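PDB 1WOQ: inorganic polyphosphate/ATP-glucomannokinase from Arthrobacter sp., which phosphorylates glucose and mannose, using inorganic polyphosphate or ATP as the phosphoryl donor. Local coordinates for residues V80-I85 with G89-A94; D105-L110 with P117-N122. All coordinates share one frame; numbering follows the deposited sequence.

Contact 1 of 2, residues V80-I85 with G89-A94. With BGC (beta-D-glucopyranose), chain C.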
ATOM      1  N   VAL A  80      10.200   3.425  -0.784  1.00 12.51           N
ATOM      2  CA  VAL A  80       9.080   4.311  -1.087  1.00 12.69           C
ATOM      3  C   VAL A  80       7.976   3.551  -1.807  1.00 13.42           C
ATOM      4  O   VAL A  80       8.262   2.683  -2.632  1.00 14.12           O
ATOM      5  CB  VAL A  80       9.547   5.470  -1.997  1.00 13.17           C
ATOM      6  CG1 VAL A  80       8.401   6.431  -2.261  1.00 11.90           C
ATOM      7  CG2 VAL A  80      10.728   6.190  -1.352  1.00 14.87           C
ATOM      8  N   THR A  81       6.722   3.866  -1.498  1.00 13.45           N
ATOM      9  CA  THR A  81       5.606   3.202  -2.170  1.00 14.29           C
ATOM     10  C   THR A  81       5.023   4.118  -3.232  1.00 14.97           C
ATOM     11  O   THR A  81       5.210   5.334  -3.199  1.00 13.91           O
ATOM     12  CB  THR A  81       4.455   2.844  -1.207  1.00 15.19           C
ATOM     13  OG1 THR A  81       3.783   4.045  -0.801  1.00 14.96           O
ATOM     14  CG2 THR A  81       4.983   2.110   0.022  1.00 14.42           C
ATOM     15  N   PHE A  82       4.300   3.525  -4.171  1.00 14.10           N
ATOM     16  CA  PHE A  82       3.672   4.284  -5.240  1.00 13.32           C
ATOM     17  C   PHE A  82       2.439   3.510  -5.676  1.00 12.71           C
ATOM     18  O   PHE A  82       2.495   2.294  -5.840  1.00 13.13           O
ATOM     19  CB  PHE A  82       4.622   4.445  -6.422  1.00 14.58           C
ATOM     20  CG  PHE A  82       4.073   5.323  -7.502  1.00 16.08           C
ATOM     21  CD1 PHE A  82       4.220   6.703  -7.431  1.00 16.84           C
ATOM     22  CD2 PHE A  82       3.351   4.775  -8.556  1.00 17.74           C
ATOM     23  CE1 PHE A  82       3.651   7.527  -8.398  1.00 18.86           C
ATOM     24  CE2 PHE A  82       2.779   5.592  -9.525  1.00 19.55           C
ATOM     25  CZ  PHE A  82       2.929   6.967  -9.444  1.00 18.53           C
ATOM     26  N   PRO A  83       1.309   4.206  -5.883  1.00 13.11           N
ATOM     27  CA  PRO A  83       0.068   3.550  -6.293  1.00 13.48           C
ATOM     28  C   PRO A  83      -0.004   3.120  -7.755  1.00 15.13           C
ATOM     29  O   PRO A  83      -0.857   3.588  -8.500  1.00 14.42           O
ATOM     30  CB  PRO A  83      -0.989   4.591  -5.943  1.00 15.13           C
ATOM     31  CG  PRO A  83      -0.295   5.862  -6.301  1.00 15.76           C
ATOM     32  CD  PRO A  83       1.106   5.661  -5.733  1.00 14.60           C
ATOM     33  N   GLY A  84       0.886   2.220  -8.154  1.00 14.02           N
ATOM     34  CA  GLY A  84       0.875   1.735  -9.522  1.00 14.13           C
ATOM     35  C   GLY A  84       1.822   0.565  -9.717  1.00 14.51           C
ATOM     36  O   GLY A  84       2.544   0.181  -8.798  1.00 12.30           O
ATOM     37  N   ILE A  85       1.811  -0.012 -10.914  1.00 14.46           N
ATOM     38  CA  ILE A  85       2.694  -1.128 -11.232  1.00 13.65           C
ATOM     39  C   ILE A  85       4.129  -0.603 -11.278  1.00 15.55           C
ATOM     40  O   ILE A  85       4.407   0.397 -11.944  1.00 16.33           O
ATOM     41  CB  ILE A  85       2.355  -1.733 -12.616  1.00 13.19           C
ATOM     42  CG1 ILE A  85       0.936  -2.305 -12.606  1.00 14.29           C
ATOM     43  CG2 ILE A  85       3.368  -2.811 -12.979  1.00 14.71           C
ATOM     44  CD1 ILE A  85       0.433  -2.711 -13.996  1.00 11.81           C
ATOM     45  N   GLY A  89      11.965  -0.330 -11.102  1.00 19.08           N
ATOM     46  CA  GLY A  89      11.935   1.082 -10.751  1.00 17.76           C
ATOM     47  C   GLY A  89      11.159   2.016 -11.663  1.00 17.34           C
ATOM     48  O   GLY A  89      11.208   3.233 -11.484  1.00 16.78           O
ATOM     49  N   VAL A  90      10.432   1.460 -12.627  1.00 16.47           N
ATOM     50  CA  VAL A  90       9.667   2.272 -13.564  1.00 16.49           C
ATOM     51  C   VAL A  90       8.164   2.121 -13.350  1.00 15.32           C
ATOM     52  O   VAL A  90       7.665   1.017 -13.134  1.00 14.03           O
ATOM     53  CB  VAL A  90      10.028   1.897 -15.021  1.00 16.86           C
ATOM     54  CG1 VAL A  90       9.201   2.720 -16.003  1.00 16.71           C
ATOM     55  CG2 VAL A  90      11.517   2.141 -15.254  1.00 17.96           C
ATOM     56  N   VAL A  91       7.446   3.238 -13.401  1.00 16.38           N
ATOM     57  CA  VAL A  91       5.995   3.228 -13.205  1.00 16.14           C
ATOM     58  C   VAL A  91       5.272   2.795 -14.480  1.00 18.23           C
ATOM     59  O   VAL A  91       5.465   3.392 -15.542  1.00 17.96           O
ATOM     60  CB  VAL A  91       5.491   4.629 -12.781  1.00 17.27           C
ATOM     61  CG1 VAL A  91       3.969   4.638 -12.690  1.00 14.85           C
ATOM     62  CG2 VAL A  91       6.104   5.016 -11.432  1.00 16.84           C
ATOM     63  N   HIS A  92       4.438   1.761 -14.377  1.00 16.65           N
ATOM     64  CA  HIS A  92       3.712   1.270 -15.543  1.00 18.37           C
ATOM     65  C   HIS A  92       2.196   1.462 -15.502  1.00 18.42           C
ATOM     66  O   HIS A  92       1.483   1.010 -16.401  1.00 19.26           O
ATOM     67  CB  HIS A  92       4.049  -0.204 -15.801  1.00 20.48           C
ATOM     68  CG  HIS A  92       5.415  -0.415 -16.377  1.00 23.93           C
ATOM     69  ND1 HIS A  92       6.566  -0.293 -15.631  1.00 27.98           N
ATOM     70  CD2 HIS A  92       5.816  -0.698 -17.639  1.00 28.52           C
ATOM     71  CE1 HIS A  92       7.617  -0.490 -16.407  1.00 27.06           C
ATOM     72  NE2 HIS A  92       7.190  -0.737 -17.631  1.00 28.12           N
ATOM     73  N   SER A  93       1.702   2.124 -14.463  1.00 15.63           N
ATOM     74  CA  SER A  93       0.275   2.418 -14.362  1.00 17.36           C
ATOM     75  C   SER A  93       0.118   3.627 -13.453  1.00 17.55           C
ATOM     76  O   SER A  93       0.935   3.849 -12.561  1.00 18.51           O
ATOM     77  CB  SER A  93      -0.513   1.219 -13.806  1.00 17.16           C
ATOM     78  OG  SER A  93      -0.267   1.014 -12.426  1.00 16.51           O
ATOM     79  N   ALA A  94      -0.921   4.418 -13.693  1.00 17.18           N
ATOM     80  CA  ALA A  94      -1.170   5.616 -12.895  1.00 19.34           C
ATOM     81  C   ALA A  94      -2.671   5.845 -12.842  1.00 20.06           C
ATOM     82  O   ALA A  94      -3.165   6.901 -13.235  1.00 21.02           O
ATOM     83  CB  ALA A  94      -0.473   6.822 -13.529  1.00 20.25           C
TER
HETATM   84  C2  BGC C 290      -3.773   1.239  -8.407  1.00 13.64           C
HETATM   85  C3  BGC C 290      -2.920   0.286  -7.559  1.00 11.49           C
HETATM   86  C4  BGC C 290      -2.908   0.753  -6.096  1.00 12.77           C
HETATM   87  C5  BGC C 290      -4.350   0.917  -5.594  1.00 13.44           C
HETATM   88  C6  BGC C 290      -4.445   1.455  -4.180  1.00 15.12           C
HETATM   89  C1  BGC C 290      -5.170   1.343  -7.792  1.00 13.33           C
HETATM   90  O1  BGC C 290      -5.955   2.228  -8.513  1.00 16.49           O
HETATM   91  O2  BGC C 290      -3.862   0.754  -9.737  1.00 12.64           O
HETATM   92  O3  BGC C 290      -1.594   0.235  -8.065  1.00 11.76           O
HETATM   93  O4  BGC C 290      -2.225  -0.202  -5.290  1.00 12.12           O
HETATM   94  O5  BGC C 290      -5.069   1.832  -6.451  1.00 14.15           O
HETATM   95  O6  BGC C 290      -3.707   2.659  -4.032  1.00 15.80           O
HETATM   96  O   HOH W   1      -2.120   2.568 -10.928  1.00 15.40           O

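Contact 2 of 2, residues D105-L110 with P117-N122. With BGC (beta-D-glucopyranose), chain C.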
ATOM      1  N   ASP A 105      10.959   6.673 -14.547  1.00 19.04           N
ATOM      2  CA  ASP A 105      11.869   5.872 -13.735  1.00 17.09           C
ATOM      3  C   ASP A 105      11.850   6.566 -12.376  1.00 17.04           C
ATOM      4  O   ASP A 105      12.642   7.481 -12.124  1.00 14.76           O
ATOM      5  CB  ASP A 105      13.287   5.907 -14.309  1.00 19.58           C
ATOM      6  CG  ASP A 105      14.224   4.930 -13.618  1.00 21.86           C
ATOM      7  OD1 ASP A 105      14.018   4.630 -12.417  1.00 19.96           O
ATOM      8  OD2 ASP A 105      15.184   4.469 -14.275  1.00 23.30           O
ATOM      9  N   ILE A 106      10.932   6.147 -11.513  1.00 16.19           N
ATOM     10  CA  ILE A 106      10.799   6.758 -10.199  1.00 14.34           C
ATOM     11  C   ILE A 106      11.989   6.476  -9.277  1.00 15.31           C
ATOM     12  O   ILE A 106      12.341   7.314  -8.443  1.00 15.16           O
ATOM     13  CB  ILE A 106       9.443   6.355  -9.538  1.00 13.97           C
ATOM     14  CG1 ILE A 106       9.240   7.136  -8.237  1.00 14.36           C
ATOM     15  CG2 ILE A 106       9.380   4.849  -9.320  1.00 13.53           C
ATOM     16  CD1 ILE A 106       7.824   7.008  -7.663  1.00 14.34           C
ATOM     17  N   ASP A 107      12.629   5.318  -9.428  1.00 15.69           N
ATOM     18  CA  ASP A 107      13.796   5.010  -8.604  1.00 14.78           C
ATOM     19  C   ASP A 107      14.894   6.024  -8.902  1.00 15.37           C
ATOM     20  O   ASP A 107      15.502   6.576  -7.985  1.00 14.14           O
ATOM     21  CB  ASP A 107      14.315   3.596  -8.890  1.00 17.23           C
ATOM     22  CG  ASP A 107      13.566   2.533  -8.112  1.00 20.27           C
ATOM     23  OD1 ASP A 107      12.466   2.834  -7.603  1.00 20.25           O
ATOM     24  OD2 ASP A 107      14.074   1.396  -8.013  1.00 20.30           O
ATOM     25  N   ALA A 108      15.135   6.270 -10.188  1.00 14.89           N
ATOM     26  CA  ALA A 108      16.162   7.225 -10.605  1.00 15.30           C
ATOM     27  C   ALA A 108      15.783   8.632 -10.158  1.00 15.25           C
ATOM     28  O   ALA A 108      16.611   9.373  -9.630  1.00 14.60           O
ATOM     29  CB  ALA A 108      16.327   7.188 -12.125  1.00 16.11           C
ATOM     30  N   LEU A 109      14.526   8.996 -10.386  1.00 15.44           N
ATOM     31  CA  LEU A 109      14.016  10.311 -10.007  1.00 15.98           C
ATOM     32  C   LEU A 109      14.264  10.621  -8.534  1.00 16.71           C
ATOM     33  O   LEU A 109      14.801  11.677  -8.187  1.00 15.96           O
ATOM     34  CB  LEU A 109      12.510  10.383 -10.270  1.00 16.98           C
ATOM     35  CG  LEU A 109      11.792  11.653  -9.791  1.00 19.09           C
ATOM     36  CD1 LEU A 109      12.091  12.789 -10.758  1.00 20.28           C
ATOM     37  CD2 LEU A 109      10.290  11.409  -9.706  1.00 18.03           C
ATOM     38  N   LEU A 110      13.865   9.701  -7.664  1.00 15.20           N
ATOM     39  CA  LEU A 110      14.016   9.919  -6.233  1.00 16.33           C
ATOM     40  C   LEU A 110      15.445   9.757  -5.729  1.00 15.50           C
ATOM     41  O   LEU A 110      15.865  10.466  -4.813  1.00 16.73           O
ATOM     42  CB  LEU A 110      13.058   9.002  -5.462  1.00 15.54           C
ATOM     43  CG  LEU A 110      11.569   9.243  -5.759  1.00 16.84           C
ATOM     44  CD1 LEU A 110      10.707   8.291  -4.925  1.00 14.47           C
ATOM     45  CD2 LEU A 110      11.200  10.693  -5.438  1.00 17.49           C
ATOM     46  N   PRO A 117      20.323   5.992  -2.343  1.00 19.16           N
ATOM     47  CA  PRO A 117      19.506   5.017  -3.074  1.00 19.74           C
ATOM     48  C   PRO A 117      18.048   4.960  -2.617  1.00 18.69           C
ATOM     49  O   PRO A 117      17.756   4.966  -1.424  1.00 17.77           O
ATOM     50  CB  PRO A 117      20.247   3.700  -2.847  1.00 20.14           C
ATOM     51  CG  PRO A 117      20.969   3.922  -1.549  1.00 26.27           C
ATOM     52  CD  PRO A 117      21.459   5.335  -1.676  1.00 20.10           C
ATOM     53  N   VAL A 118      17.144   4.914  -3.587  1.00 18.69           N
ATOM     54  CA  VAL A 118      15.714   4.845  -3.311  1.00 18.29           C
ATOM     55  C   VAL A 118      15.120   3.752  -4.180  1.00 21.19           C
ATOM     56  O   VAL A 118      15.364   3.705  -5.387  1.00 20.15           O
ATOM     57  CB  VAL A 118      14.994   6.170  -3.650  1.00 19.06           C
ATOM     58  CG1 VAL A 118      13.488   6.011  -3.451  1.00 17.51           C
ATOM     59  CG2 VAL A 118      15.522   7.289  -2.782  1.00 18.41           C
ATOM     60  N   GLU A 119      14.351   2.868  -3.558  1.00 20.28           N
ATOM     61  CA  GLU A 119      13.710   1.780  -4.280  1.00 20.42           C
ATOM     62  C   GLU A 119      12.221   1.807  -4.007  1.00 18.37           C
ATOM     63  O   GLU A 119      11.781   1.740  -2.856  1.00 16.96           O
ATOM     64  CB  GLU A 119      14.318   0.447  -3.866  1.00 23.57           C
ATOM     65  CG  GLU A 119      15.735   0.282  -4.383  1.00 26.81           C
ATOM     66  CD  GLU A 119      16.356  -1.032  -3.984  1.00 30.31           C
ATOM     67  OE1 GLU A 119      15.677  -2.070  -4.113  1.00 31.83           O
ATOM     68  OE2 GLU A 119      17.528  -1.024  -3.555  1.00 32.87           O
ATOM     69  N   VAL A 120      11.457   1.911  -5.087  1.00 17.01           N
ATOM     70  CA  VAL A 120      10.010   1.992  -5.016  1.00 15.41           C
ATOM     71  C   VAL A 120       9.332   0.639  -5.181  1.00 14.69           C
ATOM     72  O   VAL A 120       9.836  -0.256  -5.867  1.00 14.52           O
ATOM     73  CB  VAL A 120       9.479   2.966  -6.101  1.00 15.81           C
ATOM     74  CG1 VAL A 120       7.963   3.062  -6.045  1.00 14.93           C
ATOM     75  CG2 VAL A 120      10.111   4.347  -5.908  1.00 19.07           C
ATOM     76  N   ILE A 121       8.185   0.501  -4.528  1.00 14.07           N
ATOM     77  CA  ILE A 121       7.392  -0.717  -4.591  1.00 13.61           C
ATOM     78  C   ILE A 121       5.933  -0.283  -4.584  1.00 13.17           C
ATOM     79  O   ILE A 121       5.600   0.781  -4.063  1.00 11.94           O
ATOM     80  CB  ILE A 121       7.663  -1.623  -3.370  1.00 12.73           C
ATOM     81  CG1 ILE A 121       6.768  -2.865  -3.428  1.00 14.90           C
ATOM     82  CG2 ILE A 121       7.434  -0.839  -2.080  1.00 14.54           C
ATOM     83  CD1 ILE A 121       7.037  -3.862  -2.310  1.00 16.91           C
ATOM     84  N   ASN A 122       5.061  -1.086  -5.179  1.00 12.11           N
ATOM     85  CA  ASN A 122       3.648  -0.737  -5.189  1.00 12.46           C
ATOM     86  C   ASN A 122       3.135  -0.591  -3.753  1.00 11.69           C
ATOM     87  O   ASN A 122       3.523  -1.354  -2.870  1.00 12.18           O
ATOM     88  CB  ASN A 122       2.847  -1.807  -5.926  1.00 10.45           C
ATOM     89  CG  ASN A 122       1.362  -1.624  -5.761  1.00 10.94           C
ATOM     90  OD1 ASN A 122       0.744  -2.247  -4.900  1.00 10.09           O
ATOM     91  ND2 ASN A 122       0.777  -0.746  -6.574  1.00 10.44           N
TER
HETATM   92  C2  BGC C 290      -3.773   1.239  -8.407  1.00 13.64           C
HETATM   93  C3  BGC C 290      -2.920   0.286  -7.559  1.00 11.49           C
HETATM   94  C4  BGC C 290      -2.908   0.753  -6.096  1.00 12.77           C
HETATM   95  C5  BGC C 290      -4.350   0.917  -5.594  1.00 13.44           C
HETATM   96  C6  BGC C 290      -4.445   1.455  -4.180  1.00 15.12           C
HETATM   97  C1  BGC C 290      -5.170   1.343  -7.792  1.00 13.33           C
HETATM   98  O1  BGC C 290      -5.955   2.228  -8.513  1.00 16.49           O
HETATM   99  O2  BGC C 290      -3.862   0.754  -9.737  1.00 12.64           O
HETATM  100  O3  BGC C 290      -1.594   0.235  -8.065  1.00 11.76           O
HETATM  101  O4  BGC C 290      -2.225  -0.202  -5.290  1.00 12.12           O
HETATM  102  O5  BGC C 290      -5.069   1.832  -6.451  1.00 14.15           O
HETATM  103  O6  BGC C 290      -3.707   2.659  -4.032  1.00 15.80           O
HETATM  104  O   HOH W   2      12.291  -0.556  -7.152  1.00 22.74           O

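Contact 1 of 2, residues V80-I85 with G89-A94
Two short hydrogen bonds hold Ile85 to His92 and Ser93. Ile85 N donates to Ser93 OG over 2.8 Å, and His92 N returns a bond of 2.8 Å to Ile85 O at a nearly straight 169°, so both backbone polar groups of Ile85 are engaged. Ser93 OG lies between its own backbone N and carbonyl carbon (chi1 72°), a rotation that turns it to Ile85 N. The same hydroxyl meets a water at 2.8 Å; that water donates to Pro83 O and reaches O2 of the bound glucose, tying this pairing to the sugar. Pro83 centres an inverse gamma turn closed by Gly84 N and Phe82 O. The imidazole of His92 folds back on the preceding strand 90-91, ND1 donating to Val90 O at 3.0 Å from above the carbonyl plane. Deeper in, both methyls of Val91 approach the Phe82 ring from one side: CG2 sits over the face toward the rim in a CH-pi contact, 4.1 Å from the centroid, while CG1 touches CE2 at 3.5 Å. Pro83 CD lies over the opposite face. Ile106 of helix 106-114 packs on both Phe82 and Val91, and Val120 of the adjoining strand 118-122 also touches Phe82.

Contact 2 of 2, residues D105-L110 with P117-N122
Helix 106-114 packs on strand 118-122, an outermost strand of the five-stranded sheet in the ROK-family actin-like ATPase fold, and Asp107 and Ile106 of its first turn meet Val120. The axes of helix 106-110 and strand 118-122 approach to 7.2 Å, their N-to-C directions 143° apart. Asp107 OD1 accepts from Val120 N at 2.9 Å, on the syn side but 29° out of the carboxylate plane. A water donates to both Asp107 OD2 and Val120 O, bridging the two. Asp107 CG stands anti to the carbonyl carbon (chi1 -84°), which swings the acid to the strand. Beside it, Ile106 CG2 presses on Val120 CG2 at 3.5 Å, the side chains crossing at about a right angle. One turn on, Leu110 lays CB against Val118 CG1 at 3.6 Å and brings CD1 to Val120 CG2. Asp105 caps the helix, its OD1 taking Ala108 N at 3.0 Å. At the strand's other end, Asn122 ND2 makes weak bonds to O3 and O4 of glucose. With an alanine in place of Asp107, Val120 N would probably lose this acceptor and the water one partner. The contact thus pairs a buried aliphatic layer with a carboxylate that satisfies an edge-strand amide.

Along the chain the contacts come in series, 80-85 with 89-94 closing before 105-110 with 117-122 opens, and their centres lie about 9 Å apart on the same side of the chain's centre. They share one sheet: strands 78-82 and 118-122 run parallel as neighbours, joined by Val80 O and Ile121 N at 2.9 Å. Helix 106-114, between them in sequence, makes this a beta-alpha-beta crossover, and Gly89 O packs against Ile106 CG2. Both contacts lead to the glucose pocket at the ends of these strands, where Gly84 O meets Asn122 ND2 at 3.0 Å. Asp123, the residue after Asn122, is hydrogen-bonded to the sugar, consistent with the paired strands positioning this side of the site.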